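Local structure of biphenyl 2,3-Dioxygenase Beta Subunit (Sphingobium yanoikuyae, 2GBW) at residues B[30-35]-B[82-87]; B[43-49]-B[153-158]; B[99-105]-B[120-126]. The protein is the beta subunit of a Rieske non-heme iron oxygenase, the terminal component of biphenyl 2,3-dioxygenase, and probably supports the assembly rather than carrying its catalytic iron. The contacts are given in a common frame with arbitrary orientation. Numbering follows the deposited sequence.

From the N terminus, the chain leaves helix 10-28 and enters contact 1 at residues 30-35, then runs through strand 44-49, the first half of contact 2. Contact 1 closes at 82-87, at the end of helix 75-84. Strands 98-112 and 115-128 next form the hairpin of contact 3, which nests inside the long loop that contact 2 closes at 153-158. Contacts 1 and 2 therefore cross along the chain, and they also touch: Trp-35 packs on Tyr-46 and Arg-156. Contacts 2 and 3 belong to one sheet, their centres about 17 Å apart, while contact 1 joins two of the helices that accompany it.

Contact 1. Residues B[30-35]-B[82-87]; sequences GQYREW and VERLYS
This is a surface contact between the start of helix 32-38 and the C-terminal end of helix 75-84. Gly-30, at phi/psi 73/22, ends the preceding helix in a Schellman motif; Gln-31 is the N-cap of the next. Tyr-32 and Val-82 are nearest, CA to CA 6.2 Å. Tyr-32 (m) sets CB 3.6 Å from Val-82 CG1 and CE2 3.5 Å from Leu-85 CD1, while Phe-27 and Phe-173 pack around it. Tyr-86 (m) reaches back to the helix start, where Arg-33 N donates to Tyr-86 OH at 3.3 Å. The extended Arg-33 side chain lies over the Tyr-86 ring, with CD 3.9 Å from its centroid (CH-pi) and CZ 4.0 Å away in an off-centre cation-pi contact. Arg-33 forms a salt bridge to Glu-83, Arg-33 NH2 2.9 Å from Glu-83 OE1, and Arg-33 NE donates to Glu-83 OE2 at 3.2 Å. Such a helix N-terminus, met by a tyrosine hydroxyl and flanked by an Arg-Glu pair, joins two helices of the alpha+beta NTF2-like fold.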
loop_
_atom_site.group_PDB
_atom_site.type_symbol
_atom_site.label_atom_id
_atom_site.label_comp_id
_atom_site.label_asym_id
_atom_site.label_seq_id
_atom_site.Cartn_x
_atom_site.Cartn_y
_atom_site.Cartn_z
ATOM N N GLY B 30 -12.849 -22.245 -13.480
ATOM C CA GLY B 30 -13.303 -23.172 -12.478
ATOM C C GLY B 30 -13.531 -24.589 -12.946
ATOM O O GLY B 30 -14.278 -25.306 -12.301
ATOM N N GLN B 31 -12.906 -24.987 -14.064
ATOM C CA GLN B 31 -13.020 -26.358 -14.573
ATOM C C GLN B 31 -11.991 -27.308 -13.945
ATOM O O GLN B 31 -11.232 -27.988 -14.655
ATOM C CB GLN B 31 -12.920 -26.387 -16.115
ATOM C CG GLN B 31 -13.965 -25.514 -16.782
ATOM C CD GLN B 31 -13.945 -25.580 -18.244
ATOM O OE1 GLN B 31 -14.318 -26.625 -18.850
ATOM N NE2 GLN B 31 -13.576 -24.446 -18.883
ATOM N N TYR B 32 -12.036 -27.444 -12.630
ATOM C CA TYR B 32 -11.033 -28.201 -11.902
ATOM C C TYR B 32 -11.085 -29.712 -12.116
ATOM O O TYR B 32 -10.069 -30.379 -12.123
ATOM C CB TYR B 32 -11.105 -27.861 -10.419
ATOM C CG TYR B 32 -10.841 -26.402 -10.161
ATOM C CD1 TYR B 32 -9.643 -25.840 -10.533
ATOM C CD2 TYR B 32 -11.787 -25.586 -9.577
ATOM C CE1 TYR B 32 -9.377 -24.534 -10.314
ATOM C CE2 TYR B 32 -11.524 -24.256 -9.361
ATOM C CZ TYR B 32 -10.311 -23.743 -9.741
ATOM O OH TYR B 32 -9.999 -22.427 -9.550
ATOM N N ARG B 33 -12.280 -30.246 -12.290
ATOM C CA ARG B 33 -12.429 -31.674 -12.508
ATOM C C ARG B 33 -11.860 -32.085 -13.854
ATOM O O ARG B 33 -11.172 -33.082 -13.977
ATOM C CB ARG B 33 -13.897 -32.052 -12.439
ATOM C CG ARG B 33 -14.432 -32.142 -11.044
ATOM C CD ARG B 33 -15.927 -32.271 -11.066
ATOM N NE ARG B 33 -16.452 -32.743 -9.796
ATOM C CZ ARG B 33 -17.690 -32.513 -9.391
ATOM N NH1 ARG B 33 -18.509 -31.821 -10.161
ATOM N NH2 ARG B 33 -18.108 -32.970 -8.222
ATOM N N GLU B 34 -12.176 -31.294 -14.862
ATOM C CA GLU B 34 -11.625 -31.470 -16.185
ATOM C C GLU B 34 -10.100 -31.366 -16.187
ATOM O O GLU B 34 -9.422 -32.118 -16.867
ATOM C CB GLU B 34 -12.258 -30.445 -17.115
ATOM C CG GLU B 34 -13.738 -30.694 -17.355
ATOM C CD GLU B 34 -14.685 -29.851 -16.497
ATOM O OE1 GLU B 34 -14.391 -29.570 -15.311
ATOM O OE2 GLU B 34 -15.753 -29.484 -17.026
ATOM N N TRP B 35 -9.569 -30.440 -15.396
ATOM C CA TRP B 35 -8.132 -30.328 -15.179
ATOM C C TRP B 35 -7.542 -31.596 -14.585
ATOM O O TRP B 35 -6.592 -32.157 -15.113
ATOM C CB TRP B 35 -7.822 -29.124 -14.283
ATOM C CG TRP B 35 -6.399 -29.000 -13.881
ATOM C CD1 TRP B 35 -5.357 -28.685 -14.680
ATOM C CD2 TRP B 35 -5.861 -29.171 -12.568
ATOM N NE1 TRP B 35 -4.197 -28.661 -13.960
ATOM C CE2 TRP B 35 -4.481 -28.953 -12.656
ATOM C CE3 TRP B 35 -6.415 -29.482 -11.326
ATOM C CZ2 TRP B 35 -3.646 -29.034 -11.552
ATOM C CZ3 TRP B 35 -5.588 -29.564 -10.237
ATOM C CH2 TRP B 35 -4.221 -29.343 -10.353
ATOM N N VAL B 82 -9.785 -30.284 -4.868
ATOM C CA VAL B 82 -10.647 -29.826 -5.979
ATOM C C VAL B 82 -12.143 -29.767 -5.613
ATOM O O VAL B 82 -12.819 -28.807 -5.950
ATOM C CB VAL B 82 -10.380 -30.638 -7.260
ATOM C CG1 VAL B 82 -11.596 -30.645 -8.197
ATOM C CG2 VAL B 82 -9.090 -30.075 -7.930
ATOM N N GLU B 83 -12.641 -30.750 -4.876
ATOM C CA GLU B 83 -14.061 -30.752 -4.464
ATOM C C GLU B 83 -14.485 -29.650 -3.493
ATOM O O GLU B 83 -15.610 -29.154 -3.580
ATOM C CB GLU B 83 -14.468 -32.110 -3.933
ATOM C CG GLU B 83 -14.266 -33.234 -4.955
ATOM C CD GLU B 83 -15.055 -33.045 -6.280
ATOM O OE1 GLU B 83 -16.034 -32.258 -6.299
ATOM O OE2 GLU B 83 -14.696 -33.689 -7.301
ATOM N N ARG B 84 -13.614 -29.229 -2.589
ATOM C CA ARG B 84 -13.937 -28.079 -1.742
ATOM C C ARG B 84 -14.553 -26.978 -2.599
ATOM O O ARG B 84 -15.469 -26.274 -2.163
ATOM C CB ARG B 84 -12.695 -27.524 -1.042
ATOM C CG ARG B 84 -12.973 -26.300 -0.128
ATOM C CD ARG B 84 -11.717 -25.790 0.548
ATOM N NE ARG B 84 -11.965 -24.494 1.190
ATOM C CZ ARG B 84 -11.718 -23.292 0.664
ATOM N NH1 ARG B 84 -11.174 -23.163 -0.536
ATOM N NH2 ARG B 84 -12.019 -22.184 1.347
ATOM N N LEU B 85 -14.088 -26.844 -3.841
ATOM C CA LEU B 85 -14.638 -25.806 -4.689
ATOM C C LEU B 85 -15.931 -26.265 -5.421
ATOM O O LEU B 85 -16.504 -25.479 -6.170
ATOM C CB LEU B 85 -13.567 -25.274 -5.639
ATOM C CG LEU B 85 -12.237 -24.858 -4.992
ATOM C CD1 LEU B 85 -11.096 -24.968 -6.009
ATOM C CD2 LEU B 85 -12.309 -23.447 -4.379
ATOM N N TYR B 86 -16.384 -27.506 -5.167
ATOM C CA TYR B 86 -17.612 -28.105 -5.758
ATOM C C TYR B 86 -18.601 -28.589 -4.705
ATOM O O TYR B 86 -19.731 -28.095 -4.598
ATOM C CB TYR B 86 -17.295 -29.356 -6.566
ATOM C CG TYR B 86 -16.660 -29.100 -7.872
ATOM C CD1 TYR B 86 -15.297 -28.923 -7.957
ATOM C CD2 TYR B 86 -17.416 -29.048 -9.040
ATOM C CE1 TYR B 86 -14.700 -28.707 -9.137
ATOM C CE2 TYR B 86 -16.814 -28.808 -10.237
ATOM C CZ TYR B 86 -15.450 -28.632 -10.274
ATOM O OH TYR B 86 -14.822 -28.397 -11.457
ATOM N N SER B 87 -18.149 -29.582 -3.937
ATOM C CA SER B 87 -18.988 -30.332 -3.004
ATOM C C SER B 87 -19.320 -29.523 -1.742
ATOM O O SER B 87 -19.907 -30.049 -0.777
ATOM C CB SER B 87 -18.312 -31.677 -2.674
ATOM O OG SER B 87 -18.114 -32.441 -3.869
#

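Contact 2. Residues B[43-49]-B[153-158]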
loop_
_atom_site.group_PDB
_atom_site.type_symbol
_atom_site.label_atom_id
_atom_site.label_comp_id
_atom_site.label_asym_id
_atom_site.label_seq_id
_atom_site.Cartn_x
_atom_site.Cartn_y
_atom_site.Cartn_z
ATOM N N ASP B 43 -0.063 -40.476 -10.938
ATOM C CA ASP B 43 1.105 -40.595 -10.053
ATOM C C ASP B 43 1.693 -39.242 -9.654
ATOM O O ASP B 43 2.852 -39.152 -9.238
ATOM C CB ASP B 43 2.187 -41.454 -10.729
ATOM C CG ASP B 43 2.623 -40.930 -12.088
ATOM O OD1 ASP B 43 1.734 -40.667 -12.941
ATOM O OD2 ASP B 43 3.871 -40.866 -12.332
ATOM N N ILE B 44 0.871 -38.204 -9.755
ATOM C CA ILE B 44 1.247 -36.833 -9.448
ATOM C C ILE B 44 1.813 -36.690 -8.039
ATOM O O ILE B 44 1.356 -37.339 -7.124
ATOM C CB ILE B 44 0.007 -35.851 -9.622
ATOM C CG1 ILE B 44 0.408 -34.396 -9.395
ATOM C CG2 ILE B 44 -1.169 -36.202 -8.716
ATOM C CD1 ILE B 44 1.425 -33.875 -10.320
ATOM N N HIS B 45 2.831 -35.858 -7.901
ATOM C CA HIS B 45 3.189 -35.255 -6.612
ATOM C C HIS B 45 3.171 -33.775 -6.851
ATOM O O HIS B 45 3.907 -33.278 -7.680
ATOM C CB HIS B 45 4.564 -35.705 -6.137
ATOM C CG HIS B 45 4.947 -35.146 -4.798
ATOM N ND1 HIS B 45 6.217 -34.682 -4.526
ATOM C CD2 HIS B 45 4.215 -34.931 -3.689
ATOM C CE1 HIS B 45 6.250 -34.226 -3.286
ATOM N NE2 HIS B 45 5.044 -34.349 -2.761
ATOM N N TYR B 46 2.334 -33.078 -6.080
ATOM C CA TYR B 46 2.103 -31.669 -6.218
ATOM C C TYR B 46 2.611 -31.057 -4.922
ATOM O O TYR B 46 2.075 -31.339 -3.856
ATOM C CB TYR B 46 0.609 -31.476 -6.402
ATOM C CG TYR B 46 0.168 -30.095 -6.726
ATOM C CD1 TYR B 46 0.145 -29.138 -5.731
ATOM C CD2 TYR B 46 -0.237 -29.727 -8.022
ATOM C CE1 TYR B 46 -0.298 -27.876 -5.974
ATOM C CE2 TYR B 46 -0.666 -28.411 -8.286
ATOM C CZ TYR B 46 -0.696 -27.512 -7.255
ATOM O OH TYR B 46 -1.116 -26.205 -7.450
ATOM N N TRP B 47 3.682 -30.267 -5.017
ATOM C CA TRP B 47 4.526 -29.920 -3.878
ATOM C C TRP B 47 4.909 -28.434 -3.880
ATOM O O TRP B 47 5.424 -27.933 -4.852
ATOM C CB TRP B 47 5.749 -30.811 -3.901
ATOM C CG TRP B 47 6.743 -30.608 -2.854
ATOM C CD1 TRP B 47 6.523 -30.222 -1.572
ATOM C CD2 TRP B 47 8.136 -30.781 -3.002
ATOM N NE1 TRP B 47 7.720 -30.146 -0.899
ATOM C CE2 TRP B 47 8.726 -30.511 -1.761
ATOM C CE3 TRP B 47 8.948 -31.181 -4.081
ATOM C CZ2 TRP B 47 10.101 -30.571 -1.566
ATOM C CZ3 TRP B 47 10.325 -31.241 -3.886
ATOM C CH2 TRP B 47 10.871 -30.932 -2.625
ATOM N N MET B 48 4.599 -27.763 -2.774
ATOM C CA MET B 48 4.945 -26.343 -2.529
ATOM C C MET B 48 5.676 -26.224 -1.171
ATOM O O MET B 48 5.050 -26.053 -0.126
ATOM C CB MET B 48 3.707 -25.443 -2.551
ATOM C CG MET B 48 3.993 -23.885 -2.386
ATOM S SD MET B 48 2.467 -22.929 -2.258
ATOM C CE MET B 48 1.913 -23.049 -4.009
ATOM N N PRO B 49 7.010 -26.342 -1.179
ATOM C CA PRO B 49 7.800 -26.367 0.070
ATOM C C PRO B 49 7.775 -25.075 0.764
ATOM O O PRO B 49 7.555 -24.049 0.138
ATOM C CB PRO B 49 9.228 -26.647 -0.387
ATOM C CG PRO B 49 9.174 -26.827 -1.811
ATOM C CD PRO B 49 7.834 -26.599 -2.366
ATOM N N VAL B 153 0.856 -33.614 -16.206
ATOM C CA VAL B 153 1.936 -33.379 -15.256
ATOM C C VAL B 153 1.953 -34.533 -14.242
ATOM O O VAL B 153 0.894 -34.974 -13.762
ATOM C CB VAL B 153 1.810 -31.981 -14.603
ATOM C CG1 VAL B 153 0.473 -31.826 -13.813
ATOM C CG2 VAL B 153 3.009 -31.669 -13.647
ATOM N N PHE B 154 3.146 -35.048 -13.952
ATOM C CA PHE B 154 3.307 -36.066 -12.928
ATOM C C PHE B 154 4.206 -35.596 -11.797
ATOM O O PHE B 154 4.233 -36.212 -10.739
ATOM C CB PHE B 154 3.706 -37.447 -13.501
ATOM C CG PHE B 154 5.119 -37.529 -14.092
ATOM C CD1 PHE B 154 5.354 -37.150 -15.402
ATOM C CD2 PHE B 154 6.196 -37.974 -13.324
ATOM C CE1 PHE B 154 6.628 -37.211 -15.956
ATOM C CE2 PHE B 154 7.513 -38.050 -13.904
ATOM C CZ PHE B 154 7.694 -37.646 -15.205
ATOM N N ARG B 155 4.889 -34.462 -11.957
ATOM C CA ARG B 155 5.554 -33.845 -10.795
ATOM C C ARG B 155 5.445 -32.358 -10.951
ATOM O O ARG B 155 5.664 -31.853 -12.037
ATOM C CB ARG B 155 7.047 -34.219 -10.754
ATOM C CG ARG B 155 7.353 -35.728 -10.568
ATOM C CD ARG B 155 7.097 -36.058 -9.109
ATOM N NE ARG B 155 7.445 -37.423 -8.708
ATOM C CZ ARG B 155 6.754 -38.517 -9.010
ATOM N NH1 ARG B 155 5.654 -38.457 -9.755
ATOM N NH2 ARG B 155 7.206 -39.702 -8.593
ATOM N N ARG B 156 5.024 -31.668 -9.888
ATOM C CA ARG B 156 4.905 -30.208 -9.913
ATOM C C ARG B 156 5.463 -29.681 -8.638
ATOM O O ARG B 156 4.969 -30.003 -7.551
ATOM C CB ARG B 156 3.467 -29.759 -10.113
ATOM C CG ARG B 156 3.231 -28.213 -9.974
ATOM C CD ARG B 156 1.994 -27.820 -10.742
ATOM N NE ARG B 156 2.170 -27.857 -12.174
ATOM C CZ ARG B 156 1.169 -27.796 -13.053
ATOM N NH1 ARG B 156 -0.088 -27.682 -12.612
ATOM N NH2 ARG B 156 1.426 -27.863 -14.364
ATOM N N LYS B 157 6.510 -28.876 -8.765
ATOM C CA LYS B 157 7.089 -28.188 -7.620
ATOM C C LYS B 157 6.893 -26.707 -7.808
ATOM O O LYS B 157 7.241 -26.193 -8.880
ATOM C CB LYS B 157 8.575 -28.531 -7.476
ATOM C CG LYS B 157 9.205 -28.019 -6.181
ATOM C CD LYS B 157 10.654 -28.507 -6.129
ATOM C CE LYS B 157 11.364 -28.007 -4.879
ATOM N NZ LYS B 157 12.760 -28.524 -4.981
ATOM N N LEU B 158 6.352 -26.037 -6.768
ATOM C CA LEU B 158 5.999 -24.611 -6.789
ATOM C C LEU B 158 6.829 -23.896 -5.755
ATOM O O LEU B 158 6.785 -24.237 -4.545
ATOM C CB LEU B 158 4.507 -24.394 -6.488
ATOM C CG LEU B 158 3.535 -25.052 -7.511
ATOM C CD1 LEU B 158 2.078 -25.147 -7.029
ATOM C CD2 LEU B 158 3.651 -24.334 -8.887
HETATM O O HOH W 1 5.730 -41.488 -10.610
HETATM O O HOH W 2 7.440 -22.939 -2.297
#
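Strands 44-49 and 155-158 run parallel, their axes 4.7 Å apart at closest and 13° from perfect alignment. The hydrogen bonds alternate along the pair: His-45 N to Phe-154 O (3.2 Å), Arg-156 N to His-45 O (3.0 Å), Trp-47 N to Arg-156 O (2.9 Å) and Leu-158 N to Trp-47 O (2.9 Å). The chain turns corners at Asp-43 and Phe-154, and Phe-154 and Arg-155 form a classic beta bulge opposite Lys-143.

On one face, Lys-157 lays its extended chain against Trp-47, with CE 4.0 Å from the centroid of the six-membered ring, a CH-pi contact. His-45, a zinc ligand in a structure of this protein although no zinc is bound to this chain here, lies on the same face and hydrogen-bonds through NE2 to Asn-72. The other face carries Tyr-46 and Arg-156, with Tyr-46 CE2 3.7 Å from Arg-156 CD; Leu-158 CD1 packs 3.7 Å from both Tyr-46 CZ and Met-48 CE. Arg-156 is buried, its charge met by Asp-142, Glu-23 and the C-terminal carboxylate of Cys-174. At one end, water 1 bridges Asp-43 OD2 (2.6 Å) and Arg-155 NH2 (3.1 Å), and Asp-43 is also salt-bridged to Arg-145; at the other, water 2 donates to Pro-49 O and Leu-158 O, both at 2.7 Å.

This is the one parallel pairing in the otherwise antiparallel sheet of the NTF2-like fold: strand 71-73 pairs antiparallel with 44-49 on its other side, strand 132-147 lies beyond 150-160, and helix 75-84 covers Ile-44 and Tyr-46 through Phe-75 and Leu-78.

Contact 3. Residues B[99-105]-B[120-126]; sequences IRYFVSN and SNILVYR
Tyr-101 (m) lays its ring against Val-124, whose CG1 sits over one face; CD2 of the tyrosine is 3.8 Å from Val-124 CG2, and Ile-122 CG2 meets the ring edge 4.2 Å from that CD2. Strands 99-105 and 120-126 run antiparallel, their axes 4.7 Å apart at closest, with 156° between their directions. Three hydrogen-bonded pairs join them: Arg-100 N to Tyr-125 O 2.8 Å, Tyr-125 N to Arg-100 O 3.0 Å; Phe-102 N to Leu-123 O 2.8 Å, Leu-123 N to Phe-102 O 2.9 Å; Ser-104 N to Asn-121 O 2.9 Å, Asn-121 N to Ser-104 O 2.8 Å. Tyr-101 with Val-124 and Val-103 with Ile-122 are the non-hydrogen-bonded pairs between them, and Ile-99 with Arg-126 adds another at the end. Ile-99 (t) brings CD1 within 3.5 Å of Val-124 CG1, on the face covered by helix 10-28 and the C-terminal tail.

The Arg-100, Phe-102, Leu-123 and Asn-121 face meets other copies of the protein: Arg-100 pairs with Asp-161 of the second subunit, and Asn-121 ND2 hydrogen-bonds to Tyr-101 O of the third subunit. Such a long hairpin belongs to the curved sheet of the NTF2-like fold, here used to assemble the beta subunits.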
loop_
_atom_site.group_PDB
_atom_site.type_symbol
_atom_site.label_atom_id
_atom_site.label_comp_id
_atom_site.label_asym_id
_atom_site.label_seq_id
_atom_site.Cartn_x
_atom_site.Cartn_y
_atom_site.Cartn_z
ATOM N N ILE B 99 -9.452 -14.934 -10.484
ATOM C CA ILE B 99 -8.018 -15.196 -10.479
ATOM C C ILE B 99 -7.547 -15.102 -11.931
ATOM O O ILE B 99 -8.298 -15.457 -12.864
ATOM C CB ILE B 99 -7.704 -16.545 -9.837
ATOM C CG1 ILE B 99 -6.183 -16.754 -9.697
ATOM C CG2 ILE B 99 -8.402 -17.701 -10.590
ATOM C CD1 ILE B 99 -5.835 -17.827 -8.705
ATOM N N ARG B 100 -6.376 -14.549 -12.128
ATOM C CA ARG B 100 -5.812 -14.453 -13.471
ATOM C C ARG B 100 -4.339 -14.737 -13.453
ATOM O O ARG B 100 -3.617 -14.219 -12.666
ATOM C CB ARG B 100 -6.080 -13.085 -14.107
ATOM C CG ARG B 100 -5.915 -13.043 -15.601
ATOM C CD ARG B 100 -6.510 -11.867 -16.347
ATOM N NE ARG B 100 -7.937 -11.640 -16.039
ATOM C CZ ARG B 100 -8.952 -12.257 -16.642
ATOM N NH1 ARG B 100 -8.771 -13.125 -17.662
ATOM N NH2 ARG B 100 -10.180 -11.995 -16.239
ATOM N N TYR B 101 -3.889 -15.557 -14.393
ATOM C CA TYR B 101 -2.509 -16.071 -14.381
ATOM C C TYR B 101 -1.713 -15.596 -15.601
ATOM O O TYR B 101 -2.186 -15.631 -16.748
ATOM C CB TYR B 101 -2.498 -17.621 -14.462
ATOM C CG TYR B 101 -3.136 -18.406 -13.356
ATOM C CD1 TYR B 101 -4.513 -18.551 -13.277
ATOM C CD2 TYR B 101 -2.371 -19.120 -12.457
ATOM C CE1 TYR B 101 -5.115 -19.295 -12.270
ATOM C CE2 TYR B 101 -2.972 -19.858 -11.437
ATOM C CZ TYR B 101 -4.328 -19.956 -11.361
ATOM O OH TYR B 101 -4.907 -20.741 -10.392
ATOM N N PHE B 102 -0.484 -15.171 -15.331
ATOM C CA PHE B 102 0.452 -14.729 -16.328
ATOM C C PHE B 102 1.679 -15.623 -16.286
ATOM O O PHE B 102 2.495 -15.536 -15.379
ATOM C CB PHE B 102 0.775 -13.260 -16.124
ATOM C CG PHE B 102 -0.427 -12.358 -16.297
ATOM C CD1 PHE B 102 -1.290 -12.185 -15.261
ATOM C CD2 PHE B 102 -0.667 -11.674 -17.516
ATOM C CE1 PHE B 102 -2.440 -11.386 -15.388
ATOM C CE2 PHE B 102 -1.840 -10.866 -17.675
ATOM C CZ PHE B 102 -2.693 -10.687 -16.581
ATOM N N VAL B 103 1.742 -16.543 -17.250
ATOM C CA VAL B 103 2.771 -17.561 -17.288
ATOM C C VAL B 103 3.796 -17.120 -18.308
ATOM O O VAL B 103 3.443 -16.805 -19.441
ATOM C CB VAL B 103 2.195 -18.955 -17.641
ATOM C CG1 VAL B 103 3.307 -20.020 -17.759
ATOM C CG2 VAL B 103 1.153 -19.363 -16.657
ATOM N N SER B 104 5.070 -17.092 -17.920
ATOM C CA SER B 104 6.149 -16.649 -18.797
ATOM C C SER B 104 7.417 -17.477 -18.621
ATOM O O SER B 104 7.554 -18.271 -17.684
ATOM C CB SER B 104 6.503 -15.169 -18.497
ATOM O OG SER B 104 7.388 -14.721 -19.508
ATOM N N ASN B 105 8.345 -17.303 -19.570
ATOM C CA ASN B 105 9.659 -17.889 -19.525
ATOM C C ASN B 105 9.598 -19.394 -19.468
ATOM O O ASN B 105 10.280 -19.998 -18.662
ATOM C CB ASN B 105 10.436 -17.376 -18.304
ATOM C CG ASN B 105 11.813 -16.912 -18.702
ATOM O OD1 ASN B 105 11.947 -15.837 -19.334
ATOM N ND2 ASN B 105 12.822 -17.714 -18.431
ATOM N N SER B 120 8.983 -22.615 -15.579
ATOM C CA SER B 120 8.188 -21.443 -15.949
ATOM C C SER B 120 8.094 -20.461 -14.754
ATOM O O SER B 120 8.233 -20.870 -13.589
ATOM C CB SER B 120 6.813 -21.889 -16.455
ATOM O OG SER B 120 6.147 -22.628 -15.450
ATOM N N ASN B 121 7.841 -19.180 -15.054
ATOM C CA ASN B 121 7.569 -18.128 -14.089
ATOM C C ASN B 121 6.042 -17.860 -14.062
ATOM O O ASN B 121 5.392 -17.794 -15.149
ATOM C CB ASN B 121 8.213 -16.797 -14.515
ATOM C CG ASN B 121 9.711 -16.779 -14.402
ATOM O OD1 ASN B 121 10.307 -17.623 -13.724
ATOM N ND2 ASN B 121 10.334 -15.783 -15.024
ATOM N N ILE B 122 5.470 -17.699 -12.869
ATOM C CA ILE B 122 4.037 -17.490 -12.787
ATOM C C ILE B 122 3.745 -16.276 -11.978
ATOM O O ILE B 122 4.329 -16.093 -10.902
ATOM C CB ILE B 122 3.270 -18.692 -12.213
ATOM C CG1 ILE B 122 3.671 -19.982 -12.876
ATOM C CG2 ILE B 122 1.770 -18.520 -12.450
ATOM C CD1 ILE B 122 3.132 -21.195 -12.217
ATOM N N LEU B 123 2.896 -15.422 -12.507
ATOM C CA LEU B 123 2.355 -14.280 -11.783
ATOM C C LEU B 123 0.843 -14.474 -11.681
ATOM O O LEU B 123 0.149 -14.644 -12.682
ATOM C CB LEU B 123 2.655 -12.974 -12.560
ATOM C CG LEU B 123 2.084 -11.641 -12.049
ATOM C CD1 LEU B 123 2.522 -11.285 -10.634
ATOM C CD2 LEU B 123 2.474 -10.517 -13.060
ATOM N N VAL B 124 0.341 -14.402 -10.457
ATOM C CA VAL B 124 -1.071 -14.706 -10.158
ATOM C C VAL B 124 -1.679 -13.500 -9.506
ATOM O O VAL B 124 -1.189 -13.045 -8.473
ATOM C CB VAL B 124 -1.267 -15.901 -9.170
ATOM C CG1 VAL B 124 -2.783 -16.130 -8.945
ATOM C CG2 VAL B 124 -0.581 -17.174 -9.701
ATOM N N TYR B 125 -2.672 -12.935 -10.171
ATOM C CA TYR B 125 -3.430 -11.816 -9.685
ATOM C C TYR B 125 -4.822 -12.295 -9.265
ATOM O O TYR B 125 -5.555 -12.850 -10.053
ATOM C CB TYR B 125 -3.611 -10.742 -10.779
ATOM C CG TYR B 125 -2.851 -9.502 -10.566
ATOM C CD1 TYR B 125 -1.529 -9.415 -10.958
ATOM C CD2 TYR B 125 -3.442 -8.412 -9.983
ATOM C CE1 TYR B 125 -0.804 -8.268 -10.733
ATOM C CE2 TYR B 125 -2.742 -7.263 -9.790
ATOM C CZ TYR B 125 -1.412 -7.213 -10.163
ATOM O OH TYR B 125 -0.683 -6.075 -9.924
ATOM N N ARG B 126 -5.197 -11.954 -8.038
ATOM C CA ARG B 126 -6.471 -12.342 -7.452
ATOM C C ARG B 126 -7.260 -11.126 -6.988
ATOM O O ARG B 126 -6.691 -10.202 -6.383
ATOM C CB ARG B 126 -6.267 -13.271 -6.250
ATOM C CG ARG B 126 -5.361 -14.499 -6.490
ATOM C CD ARG B 126 -5.126 -15.295 -5.185
ATOM N NE ARG B 126 -6.251 -16.129 -4.791
ATOM C CZ ARG B 126 -6.369 -16.780 -3.634
ATOM N NH1 ARG B 126 -5.495 -16.560 -2.658
ATOM N NH2 ARG B 126 -7.408 -17.570 -3.406
#